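Local coordinates for protein carbon monoxide dehydrogenase (PDB 6T7J) that probably catalyses the ferredoxin-linked oxidation of carbon monoxide to carbon dioxide, captured here with a nickel-free active-site cluster, at residues G447-N452 and S526-A531; T464-L469 and E489-P494; P547-A552 and E615-V620. All blocks are in the same frame, centred on the assembly; numbering follows the deposited sequence.

Contact 1 of 3, residues G447-N452 and S526-A531; sequences GIVGCN and SRILIA. With MSK (Broken Fe4S4 cluster), chain F.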
ATOM      1  N   GLY A 447      17.623  16.069 -16.293  1.00 45.94           N
ATOM      2  CA  GLY A 447      17.920  15.170 -15.199  1.00 52.75           C
ATOM      3  C   GLY A 447      17.699  13.719 -15.577  1.00 46.44           C
ATOM      4  O   GLY A 447      16.597  13.331 -15.974  1.00 43.31           O
ATOM      5  N   ILE A 448      18.746  12.912 -15.466  1.00 45.44           N
ATOM      6  CA  ILE A 448      18.684  11.486 -15.756  1.00 47.22           C
ATOM      7  C   ILE A 448      18.820  10.720 -14.445  1.00 50.84           C
ATOM      8  O   ILE A 448      19.744  10.964 -13.654  1.00 52.20           O
ATOM      9  CB  ILE A 448      19.755  11.065 -16.775  1.00 50.67           C
ATOM     10  CG1 ILE A 448      19.908  12.142 -17.853  1.00 50.18           C
ATOM     11  CG2 ILE A 448      19.357   9.758 -17.426  1.00 44.75           C
ATOM     12  CD1 ILE A 448      20.925  11.801 -18.923  1.00 51.54           C
ATOM     13  N   VAL A 449      17.876   9.817 -14.204  1.00 49.97           N
ATOM     14  CA  VAL A 449      17.748   9.083 -12.957  1.00 45.71           C
ATOM     15  C   VAL A 449      17.350   7.652 -13.295  1.00 47.12           C
ATOM     16  O   VAL A 449      17.134   7.305 -14.459  1.00 53.53           O
ATOM     17  CB  VAL A 449      16.707   9.721 -12.012  1.00 47.18           C
ATOM     18  CG1 VAL A 449      17.013  11.198 -11.778  1.00 51.18           C
ATOM     19  CG2 VAL A 449      15.306   9.554 -12.583  1.00 41.76           C
ATOM     20  N   GLY A 450      17.248   6.818 -12.273  1.00 47.05           N
ATOM     21  CA  GLY A 450      16.590   5.537 -12.415  1.00 49.44           C
ATOM     22  C   GLY A 450      17.512   4.367 -12.143  1.00 50.79           C
ATOM     23  O   GLY A 450      18.678   4.519 -11.767  1.00 53.02           O
ATOM     24  N   CYS A 451      16.970   3.179 -12.380  1.00 51.15           N
ATOM     25  CA  CYS A 451      17.520   1.897 -11.984  1.00 48.42           C
ATOM     26  C   CYS A 451      18.320   1.267 -13.126  1.00 50.94           C
ATOM     27  O   CYS A 451      18.702   1.943 -14.088  1.00 51.07           O
ATOM     28  CB  CYS A 451      16.365   0.998 -11.539  1.00 52.41           C
ATOM     29  SG  CYS A 451      15.070   1.872 -10.641  1.00 54.50           S
ATOM     30  N   ASN A 452      18.591  -0.031 -13.009  1.00 50.91           N
ATOM     31  CA  ASN A 452      19.027  -0.873 -14.108  1.00 47.85           C
ATOM     32  C   ASN A 452      17.982  -1.959 -14.322  1.00 53.28           C
ATOM     33  O   ASN A 452      17.328  -2.407 -13.375  1.00 53.62           O
ATOM     34  CB  ASN A 452      20.391  -1.520 -13.834  1.00 46.65           C
ATOM     35  CG  ASN A 452      21.540  -0.546 -13.979  1.00 49.14           C
ATOM     36  OD1 ASN A 452      22.469  -0.549 -13.175  1.00 51.26           O
ATOM     37  ND2 ASN A 452      21.486   0.291 -15.007  1.00 51.31           N
ATOM     38  N   SER A 526      15.172  15.062  -5.272  1.00 49.56           N
ATOM     39  CA  SER A 526      14.601  16.280  -4.704  1.00 47.41           C
ATOM     40  C   SER A 526      15.471  17.490  -5.024  1.00 40.79           C
ATOM     41  O   SER A 526      14.954  18.576  -5.311  1.00 48.80           O
ATOM     42  CB  SER A 526      14.420  16.125  -3.190  1.00 44.82           C
ATOM     43  OG  SER A 526      15.635  15.763  -2.554  1.00 47.71           O
ATOM     44  N   ARG A 527      16.797  17.309  -5.007  1.00 42.55           N
ATOM     45  CA  ARG A 527      17.711  18.379  -5.404  1.00 51.98           C
ATOM     46  C   ARG A 527      17.343  18.930  -6.773  1.00 50.43           C
ATOM     47  O   ARG A 527      17.257  20.149  -6.967  1.00 49.38           O
ATOM     48  CB  ARG A 527      19.153  17.869  -5.414  1.00 43.22           C
ATOM     49  CG  ARG A 527      19.693  17.432  -4.067  1.00 44.88           C
ATOM     50  CD  ARG A 527      21.214  17.433  -4.084  1.00 51.67           C
ATOM     51  NE  ARG A 527      21.785  16.468  -3.151  1.00 54.58           N
ATOM     52  CZ  ARG A 527      22.081  16.741  -1.885  1.00 50.29           C
ATOM     53  NH1 ARG A 527      21.858  17.955  -1.398  1.00 48.63           N
ATOM     54  NH2 ARG A 527      22.596  15.799  -1.106  1.00 48.59           N
ATOM     55  N   ILE A 528      17.121  18.034  -7.740  1.00 45.90           N
ATOM     56  CA  ILE A 528      16.688  18.449  -9.071  1.00 45.12           C
ATOM     57  C   ILE A 528      15.468  19.355  -8.963  1.00 49.45           C
ATOM     58  O   ILE A 528      15.439  20.461  -9.522  1.00 49.13           O
ATOM     59  CB  ILE A 528      16.408  17.216  -9.950  1.00 44.48           C
ATOM     60  CG1 ILE A 528      17.725  16.597 -10.429  1.00 45.59           C
ATOM     61  CG2 ILE A 528      15.527  17.581 -11.130  1.00 48.31           C
ATOM     62  CD1 ILE A 528      17.559  15.275 -11.146  1.00 46.32           C
ATOM     63  N   LEU A 529      14.464  18.921  -8.193  1.00 45.33           N
ATOM     64  CA  LEU A 529      13.251  19.719  -8.039  1.00 47.74           C
ATOM     65  C   LEU A 529      13.553  21.090  -7.452  1.00 50.10           C
ATOM     66  O   LEU A 529      12.883  22.071  -7.794  1.00 47.27           O
ATOM     67  CB  LEU A 529      12.239  18.980  -7.163  1.00 52.28           C
ATOM     68  CG  LEU A 529      11.555  17.768  -7.796  1.00 57.12           C
ATOM     69  CD1 LEU A 529      10.394  17.300  -6.929  1.00 55.28           C
ATOM     70  CD2 LEU A 529      11.083  18.087  -9.206  1.00 52.06           C
ATOM     71  N   ILE A 530      14.552  21.181  -6.574  1.00 49.68           N
ATOM     72  CA  ILE A 530      14.958  22.486  -6.068  1.00 48.40           C
ATOM     73  C   ILE A 530      15.582  23.310  -7.186  1.00 49.07           C
ATOM     74  O   ILE A 530      15.197  24.464  -7.415  1.00 48.55           O
ATOM     75  CB  ILE A 530      15.916  22.331  -4.872  1.00 48.19           C
ATOM     76  CG1 ILE A 530      15.182  21.700  -3.689  1.00 49.94           C
ATOM     77  CG2 ILE A 530      16.481  23.684  -4.465  1.00 50.62           C
ATOM     78  CD1 ILE A 530      13.993  22.513  -3.213  1.00 46.94           C
ATOM     79  N   ALA A 531      16.521  22.711  -7.927  1.00 49.26           N
ATOM     80  CA  ALA A 531      17.235  23.435  -8.974  1.00 48.03           C
ATOM     81  C   ALA A 531      16.262  24.069  -9.959  1.00 53.39           C
ATOM     82  O   ALA A 531      16.215  25.298 -10.108  1.00 52.08           O
ATOM     83  CB  ALA A 531      18.202  22.493  -9.694  1.00 45.67           C
TER
HETATM   84  S1  MSK F 703      19.304   2.026  -6.052  0.82 53.76           S
HETATM   85  S3  MSK F 703      16.044   2.538  -7.136  1.00 60.52           S
HETATM   86  S4  MSK F 703      18.036   0.299  -8.809  0.64 51.58           S
HETATM   87  S5  MSK F 703      18.636   3.696  -8.679  1.00 55.01           S
HETATM   88 FE1  MSK F 703      18.361   3.843  -5.094  0.87 63.68          FE
HETATM   89 FE2  MSK F 703      19.537   1.820  -8.358  0.62 47.25          FE
HETATM   90 FE3  MSK F 703      16.931   2.145  -9.139  0.55 48.47          FE
HETATM   91 FE4  MSK F 703      17.495   0.882  -6.811  0.75 48.49          FE
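Gly447 and Val449 meet Ile528 on one face of a parallel sheet; no ring takes part. On the other face, the side chain of Ile448 packs on helix 460-471. At the two edges of this strand are its sheet neighbours: Gly447 and Val449 hydrogen-bond through the backbone to strand 548-552, and the backbone of Ile448 is hydrogen-bonded to Val477 and Thr479. The strand order is that of a Rossmann-like sheet, and 444-448 is one of its two central strands. Helix 525-538 packs against it through Ile528. With CD1 anti to CA about the CB-CG1 bond (chi2 172°), the outer arm of Ile528 reaches straight to the strand. CD1 lies 4.1 Å from Gly447 CA and touches Val449 CG1 at 4.2 Å. The lack of a side chain at Gly447 fits this close approach: a beta carbon modelled at 447 would fall only 2.9 Å from Ile528 CD1. Val477 and Phe567 also pack on Ile528, and the whole contact is buried and apolar. Past the strand end the chain enters the cluster site. Gly450, with positive phi, brings its O within 3.2 Å of cluster sulfur S5. Cys451 SG then binds iron FE3 of the broken Fe4S4 cluster at 2.4 Å.

Contact 2 of 3, residues T464-L469 and E489-P494; sequences TLAKEL and EGLMSP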
ATOM      1  N   THR A 464      24.453   6.540 -23.351  1.00 56.38           N
ATOM      2  CA  THR A 464      24.181   7.010 -24.707  1.00 54.55           C
ATOM      3  C   THR A 464      23.308   8.259 -24.690  1.00 56.42           C
ATOM      4  O   THR A 464      23.570   9.215 -25.431  1.00 59.50           O
ATOM      5  CB  THR A 464      23.534   5.899 -25.536  1.00 55.03           C
ATOM      6  OG1 THR A 464      24.495   4.864 -25.781  1.00 53.78           O
ATOM      7  CG2 THR A 464      23.050   6.438 -26.872  1.00 53.75           C
ATOM      8  N   LEU A 465      22.276   8.283 -23.841  1.00 53.21           N
ATOM      9  CA  LEU A 465      21.451   9.477 -23.719  1.00 57.31           C
ATOM     10  C   LEU A 465      22.262  10.654 -23.196  1.00 55.22           C
ATOM     11  O   LEU A 465      22.156  11.771 -23.722  1.00 55.34           O
ATOM     12  CB  LEU A 465      20.258   9.198 -22.804  1.00 57.35           C
ATOM     13  CG  LEU A 465      19.266  10.352 -22.659  1.00 57.93           C
ATOM     14  CD1 LEU A 465      18.584  10.624 -23.982  1.00 52.25           C
ATOM     15  CD2 LEU A 465      18.242  10.047 -21.588  1.00 57.51           C
ATOM     16  N   ALA A 466      23.083  10.426 -22.163  1.00 51.72           N
ATOM     17  CA  ALA A 466      23.908  11.510 -21.637  1.00 50.92           C
ATOM     18  C   ALA A 466      24.835  12.073 -22.711  1.00 56.86           C
ATOM     19  O   ALA A 466      24.968  13.297 -22.850  1.00 50.49           O
ATOM     20  CB  ALA A 466      24.710  11.016 -20.433  1.00 45.17           C
ATOM     21  N   LYS A 467      25.475  11.190 -23.485  1.00 56.66           N
ATOM     22  CA  LYS A 467      26.381  11.617 -24.546  1.00 55.41           C
ATOM     23  C   LYS A 467      25.643  12.425 -25.605  1.00 56.84           C
ATOM     24  O   LYS A 467      26.087  13.512 -25.999  1.00 54.67           O
ATOM     25  CB  LYS A 467      27.036  10.396 -25.193  1.00 54.05           C
ATOM     26  CG  LYS A 467      28.223   9.806 -24.457  1.00 53.42           C
ATOM     27  CD  LYS A 467      28.914   8.787 -25.355  1.00 53.30           C
ATOM     28  CE  LYS A 467      29.617   7.703 -24.561  1.00 59.98           C
ATOM     29  NZ  LYS A 467      30.937   8.156 -24.046  1.00 71.63           N
ATOM     30  N   GLU A 468      24.529  11.884 -26.107  1.00 52.83           N
ATOM     31  CA  GLU A 468      23.788  12.559 -27.163  1.00 55.51           C
ATOM     32  C   GLU A 468      23.260  13.905 -26.696  1.00 56.79           C
ATOM     33  O   GLU A 468      23.116  14.826 -27.507  1.00 58.87           O
ATOM     34  CB  GLU A 468      22.637  11.677 -27.647  1.00 59.53           C
ATOM     35  CG  GLU A 468      23.072  10.443 -28.420  1.00 56.37           C
ATOM     36  CD  GLU A 468      23.736  10.786 -29.740  1.00 63.20           C
ATOM     37  OE1 GLU A 468      24.886  10.348 -29.958  1.00 61.47           O
ATOM     38  OE2 GLU A 468      23.110  11.493 -30.559  1.00 66.48           O
ATOM     39  N   LEU A 469      22.977  14.047 -25.400  1.00 59.97           N
ATOM     40  CA  LEU A 469      22.500  15.330 -24.901  1.00 59.42           C
ATOM     41  C   LEU A 469      23.643  16.332 -24.760  1.00 58.08           C
ATOM     42  O   LEU A 469      23.523  17.482 -25.197  1.00 52.02           O
ATOM     43  CB  LEU A 469      21.772  15.141 -23.569  1.00 54.92           C
ATOM     44  CG  LEU A 469      20.374  14.528 -23.683  1.00 51.93           C
ATOM     45  CD1 LEU A 469      19.716  14.426 -22.321  1.00 48.92           C
ATOM     46  CD2 LEU A 469      19.504  15.330 -24.641  1.00 54.86           C
ATOM     47  N   GLU A 489      31.637   5.313 -16.764  1.00 51.77           N
ATOM     48  CA  GLU A 489      31.989   5.489 -18.168  1.00 53.96           C
ATOM     49  C   GLU A 489      33.086   6.533 -18.349  1.00 58.05           C
ATOM     50  O   GLU A 489      33.978   6.364 -19.187  1.00 49.91           O
ATOM     51  CB  GLU A 489      30.754   5.879 -18.980  1.00 55.55           C
ATOM     52  CG  GLU A 489      31.058   6.159 -20.439  1.00 57.60           C
ATOM     53  CD  GLU A 489      30.951   4.916 -21.301  1.00 65.66           C
ATOM     54  OE1 GLU A 489      30.456   3.883 -20.801  1.00 64.78           O
ATOM     55  OE2 GLU A 489      31.360   4.972 -22.481  1.00 72.10           O
ATOM     56  N   GLY A 490      33.039   7.612 -17.573  1.00 53.50           N
ATOM     57  CA  GLY A 490      34.007   8.679 -17.718  1.00 52.17           C
ATOM     58  C   GLY A 490      33.348  10.004 -18.028  1.00 53.49           C
ATOM     59  O   GLY A 490      34.028  10.999 -18.298  1.00 59.03           O
ATOM     60  N   LEU A 491      32.016  10.026 -17.992  1.00 53.57           N
ATOM     61  CA  LEU A 491      31.259  11.239 -18.266  1.00 52.05           C
ATOM     62  C   LEU A 491      31.308  12.240 -17.121  1.00 55.65           C
ATOM     63  O   LEU A 491      30.769  13.343 -17.263  1.00 55.38           O
ATOM     64  CB  LEU A 491      29.809  10.883 -18.586  1.00 52.84           C
ATOM     65  CG  LEU A 491      29.609  10.027 -19.838  1.00 55.98           C
ATOM     66  CD1 LEU A 491      28.151   9.642 -19.993  1.00 57.63           C
ATOM     67  CD2 LEU A 491      30.108  10.764 -21.072  1.00 54.04           C
ATOM     68  N   MET A 492      31.932  11.887 -15.998  1.00 55.42           N
ATOM     69  CA  MET A 492      32.100  12.804 -14.878  1.00 56.70           C
ATOM     70  C   MET A 492      33.568  13.050 -14.558  1.00 55.99           C
ATOM     71  O   MET A 492      33.875  13.644 -13.518  1.00 60.33           O
ATOM     72  CB  MET A 492      31.364  12.280 -13.641  1.00 49.08           C
ATOM     73  CG  MET A 492      29.852  12.364 -13.757  1.00 50.95           C
ATOM     74  SD  MET A 492      28.977  11.489 -12.447  1.00 58.59           S
ATOM     75  CE  MET A 492      27.278  11.783 -12.930  1.00 48.16           C
ATOM     76  N   SER A 493      34.478  12.608 -15.420  1.00 59.55           N
ATOM     77  CA  SER A 493      35.894  12.880 -15.260  1.00 61.69           C
ATOM     78  C   SER A 493      36.229  14.256 -15.829  1.00 65.49           C
ATOM     79  O   SER A 493      35.473  14.803 -16.637  1.00 60.92           O
ATOM     80  CB  SER A 493      36.717  11.797 -15.954  1.00 63.88           C
ATOM     81  OG  SER A 493      36.404  11.721 -17.334  1.00 71.29           O
ATOM     82  N   PRO A 494      37.352  14.848 -15.408  1.00 70.14           N
ATOM     83  CA  PRO A 494      37.696  16.192 -15.907  1.00 68.46           C
ATOM     84  C   PRO A 494      37.812  16.282 -17.421  1.00 64.80           C
ATOM     85  O   PRO A 494      37.607  17.367 -17.979  1.00 67.44           O
ATOM     86  CB  PRO A 494      39.037  16.482 -15.220  1.00 68.77           C
ATOM     87  CG  PRO A 494      39.000  15.669 -13.975  1.00 64.51           C
ATOM     88  CD  PRO A 494      38.266  14.410 -14.338  1.00 71.70           C
TER
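The apolar part of this contact is made by Leu491, whose two methyls take different partners on helix 460-471. CD1 meets the methyl of Ala466, CB, at 3.7 Å. CD2 lies against the aliphatic part of Lys467, 4.0 Å from Lys467 CG, and the two side chains cross at about a right angle. Trp482 also packs on Ala466, and Cys516 on Leu491.

The charged part is a single, rather long salt bridge. Lys467 reaches out from the helix to the loop, turns at its last torsion (chi4 -80°) and places NZ 3.6 Å from Glu489 OE2. The Glu489 chain, bent at chi2, carries OE2 to Lys467 NZ. Were Lys467 replaced by an alanine, Glu489 would probably lose this charge partner and Leu491 CD2 the aliphatic cover of the lysine.

In the Rossmann-like sheet domain, helix 460-471 is the crossover between parallel strands 444-448 and 474-478. The loop follows the next helix, 480-489, so the contact joins one crossover helix to the end of its successor. Gly490 leaves the helix with positive phi and starts a type I turn to Ser493.

Within that turn the bonding is polar. Ser493 OG donates to Gly490 O at 2.7 Å, tilted 26° from the carbonyl plane. The turn's backbone bond, from Ser493 N to the same oxygen, is weak.

Contact 3 of 3, residues P547-A552 and E615-V620; sequences PAAGSA and ETIYNV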
ATOM      1  N   PRO A 547      13.288  25.228 -20.415  1.00 59.27           N
ATOM      2  CA  PRO A 547      13.832  24.289 -21.419  1.00 57.52           C
ATOM      3  C   PRO A 547      14.562  23.143 -20.723  1.00 56.72           C
ATOM      4  O   PRO A 547      15.780  23.128 -20.544  1.00 55.00           O
ATOM      5  CB  PRO A 547      14.772  25.177 -22.237  1.00 57.07           C
ATOM      6  CG  PRO A 547      15.216  26.232 -21.279  1.00 59.62           C
ATOM      7  CD  PRO A 547      14.055  26.485 -20.352  1.00 62.04           C
ATOM      8  N   ALA A 548      13.786  22.149 -20.296  1.00 56.29           N
ATOM      9  CA  ALA A 548      14.328  21.076 -19.478  1.00 56.11           C
ATOM     10  C   ALA A 548      13.530  19.803 -19.703  1.00 54.96           C
ATOM     11  O   ALA A 548      12.416  19.826 -20.234  1.00 50.98           O
ATOM     12  CB  ALA A 548      14.326  21.447 -17.990  1.00 48.79           C
ATOM     13  N   ALA A 549      14.120  18.686 -19.284  1.00 53.10           N
ATOM     14  CA  ALA A 549      13.477  17.386 -19.369  1.00 52.86           C
ATOM     15  C   ALA A 549      14.064  16.474 -18.300  1.00 51.03           C
ATOM     16  O   ALA A 549      15.089  16.777 -17.689  1.00 51.82           O
ATOM     17  CB  ALA A 549      13.639  16.767 -20.762  1.00 48.08           C
ATOM     18  N   GLY A 550      13.384  15.353 -18.068  1.00 46.61           N
ATOM     19  CA  GLY A 550      13.904  14.313 -17.211  1.00 45.20           C
ATOM     20  C   GLY A 550      13.816  12.977 -17.922  1.00 49.65           C
ATOM     21  O   GLY A 550      13.089  12.822 -18.899  1.00 46.66           O
ATOM     22  N   SER A 551      14.570  12.005 -17.415  1.00 47.79           N
ATOM     23  CA  SER A 551      14.569  10.701 -18.064  1.00 45.23           C
ATOM     24  C   SER A 551      14.951   9.608 -17.077  1.00 43.63           C
ATOM     25  O   SER A 551      15.835   9.797 -16.238  1.00 44.45           O
ATOM     26  CB  SER A 551      15.529  10.676 -19.257  1.00 45.30           C
ATOM     27  OG  SER A 551      16.103   9.388 -19.405  1.00 51.18           O
ATOM     28  N   ALA A 552      14.278   8.462 -17.203  1.00 44.98           N
ATOM     29  CA  ALA A 552      14.635   7.224 -16.511  1.00 44.56           C
ATOM     30  C   ALA A 552      14.862   6.161 -17.580  1.00 48.09           C
ATOM     31  O   ALA A 552      13.927   5.438 -17.961  1.00 41.51           O
ATOM     32  CB  ALA A 552      13.550   6.804 -15.522  1.00 37.48           C
ATOM     33  N   GLU A 615      16.739  12.689 -29.273  1.00 51.41           N
ATOM     34  CA  GLU A 615      16.201  13.612 -30.269  1.00 49.24           C
ATOM     35  C   GLU A 615      14.874  14.207 -29.812  1.00 56.22           C
ATOM     36  O   GLU A 615      14.632  15.410 -29.982  1.00 49.49           O
ATOM     37  CB  GLU A 615      16.045  12.902 -31.612  1.00 49.93           C
ATOM     38  CG  GLU A 615      17.344  12.790 -32.392  1.00 55.91           C
ATOM     39  CD  GLU A 615      17.420  11.530 -33.226  1.00 59.30           C
ATOM     40  OE1 GLU A 615      16.410  11.185 -33.878  1.00 56.34           O
ATOM     41  OE2 GLU A 615      18.489  10.884 -33.231  1.00 65.74           O
ATOM     42  N   THR A 616      14.007  13.386 -29.211  1.00 55.30           N
ATOM     43  CA  THR A 616      12.723  13.899 -28.735  1.00 55.19           C
ATOM     44  C   THR A 616      12.909  14.892 -27.593  1.00 52.41           C
ATOM     45  O   THR A 616      12.255  15.943 -27.562  1.00 51.57           O
ATOM     46  CB  THR A 616      11.816  12.753 -28.291  1.00 55.01           C
ATOM     47  OG1 THR A 616      11.722  11.776 -29.335  1.00 58.59           O
ATOM     48  CG2 THR A 616      10.422  13.276 -27.968  1.00 52.90           C
ATOM     49  N   ILE A 617      13.788  14.572 -26.640  1.00 51.51           N
ATOM     50  CA  ILE A 617      14.044  15.471 -25.519  1.00 52.49           C
ATOM     51  C   ILE A 617      14.622  16.788 -26.019  1.00 52.96           C
ATOM     52  O   ILE A 617      14.224  17.872 -25.570  1.00 52.34           O
ATOM     53  CB  ILE A 617      14.973  14.787 -24.498  1.00 50.60           C
ATOM     54  CG1 ILE A 617      14.191  13.774 -23.656  1.00 45.94           C
ATOM     55  CG2 ILE A 617      15.670  15.815 -23.617  1.00 44.59           C
ATOM     56  CD1 ILE A 617      15.038  12.645 -23.109  1.00 42.01           C
ATOM     57  N   TYR A 618      15.555  16.718 -26.971  1.00 54.29           N
ATOM     58  CA  TYR A 618      16.136  17.934 -27.524  1.00 60.56           C
ATOM     59  C   TYR A 618      15.092  18.764 -28.259  1.00 54.89           C
ATOM     60  O   TYR A 618      15.101  19.997 -28.179  1.00 51.61           O
ATOM     61  CB  TYR A 618      17.294  17.582 -28.455  1.00 57.34           C
ATOM     62  CG  TYR A 618      18.028  18.791 -28.975  1.00 62.44           C
ATOM     63  CD1 TYR A 618      18.774  19.592 -28.119  1.00 59.67           C
ATOM     64  CD2 TYR A 618      17.969  19.138 -30.317  1.00 52.68           C
ATOM     65  CE1 TYR A 618      19.448  20.700 -28.587  1.00 63.39           C
ATOM     66  CE2 TYR A 618      18.640  20.246 -30.795  1.00 61.22           C
ATOM     67  CZ  TYR A 618      19.376  21.024 -29.927  1.00 64.02           C
ATOM     68  OH  TYR A 618      20.045  22.128 -30.397  1.00 53.16           O
ATOM     69  N   ASN A 619      14.178  18.107 -28.978  1.00 51.61           N
ATOM     70  CA  ASN A 619      13.134  18.847 -29.680  1.00 56.63           C
ATOM     71  C   ASN A 619      12.173  19.509 -28.700  1.00 54.61           C
ATOM     72  O   ASN A 619      11.726  20.638 -28.930  1.00 57.61           O
ATOM     73  CB  ASN A 619      12.382  17.918 -30.632  1.00 57.87           C
ATOM     74  CG  ASN A 619      13.127  17.697 -31.934  1.00 64.24           C
ATOM     75  OD1 ASN A 619      13.971  18.506 -32.323  1.00 62.40           O
ATOM     76  ND2 ASN A 619      12.822  16.596 -32.613  1.00 56.90           N
ATOM     77  N   VAL A 620      11.851  18.827 -27.600  1.00 53.92           N
ATOM     78  CA  VAL A 620      11.002  19.432 -26.576  1.00 53.51           C
ATOM     79  C   VAL A 620      11.703  20.635 -25.951  1.00 52.19           C
ATOM     80  O   VAL A 620      11.078  21.672 -25.679  1.00 53.50           O
ATOM     81  CB  VAL A 620      10.609  18.379 -25.521  1.00 49.64           C
ATOM     82  CG1 VAL A 620      10.270  19.034 -24.189  1.00 43.89           C
ATOM     83  CG2 VAL A 620       9.439  17.542 -26.019  1.00 48.27           C
TER
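Ala549 and Ile617 mark the closest backbone approach, with their CA atoms 6.5 Å apart. Segment 548-552 is an extended strand, and 615-620 is a regular helical run lying over it. The strand alternates: Ala549 and Ser551 direct their beta carbons at the helix, while Ala548 points the other way. Gly550, between the two inward residues, is hydrogen-bonded through its backbone to Phe573, just before the neighbouring strand 574-576, and to His575 within it. No hydrogen bond crosses from strand to helix.

Helix 610-627 follows the last strand, 604-606, of the Rossmann-like parallel sheet. It folds back over one face of the sheet and covers the central strands 548-552 and 444-448. Ile617 is the residue that enters. Its CG2 branch, anti to the backbone N, presses on Ala549 CB at 3.6 Å. The small side chain of Ala549 is consistent with so near an approach. The longer branch goes along the strand, where Ile617 CD1 reaches Ser551 CB at 4.4 Å. Val446 and Leu469 pack on Ile617 as well.

Ser551 meets the helix with carbon alone. Its OG is hydrogen-bonded to His575 ND1, which gives this buried hydroxyl a partner on the neighbouring strand.

How the contacts relate
Contacts 1 and 3 are buried and apolar, and they lie on opposite faces of one parallel sheet. Their strands are adjacent: Gly447 O and Ser551 N probably form a hydrogen bond at 2.8 Å, and so do Val449 N and Ser551 O. Contact 1 is near the centre of the chain and runs on into the cluster site. Contact 3 is further out. Contact 2 is only partly buried and adds a salt bridge at its rim. Its helix 460-471 shares a face with contact 3, where Leu469 CD2 packs on Ile617 CG2. It also meets contact 1 from the other side of the sheet, through Ile448 CD1 at Ala466 CA.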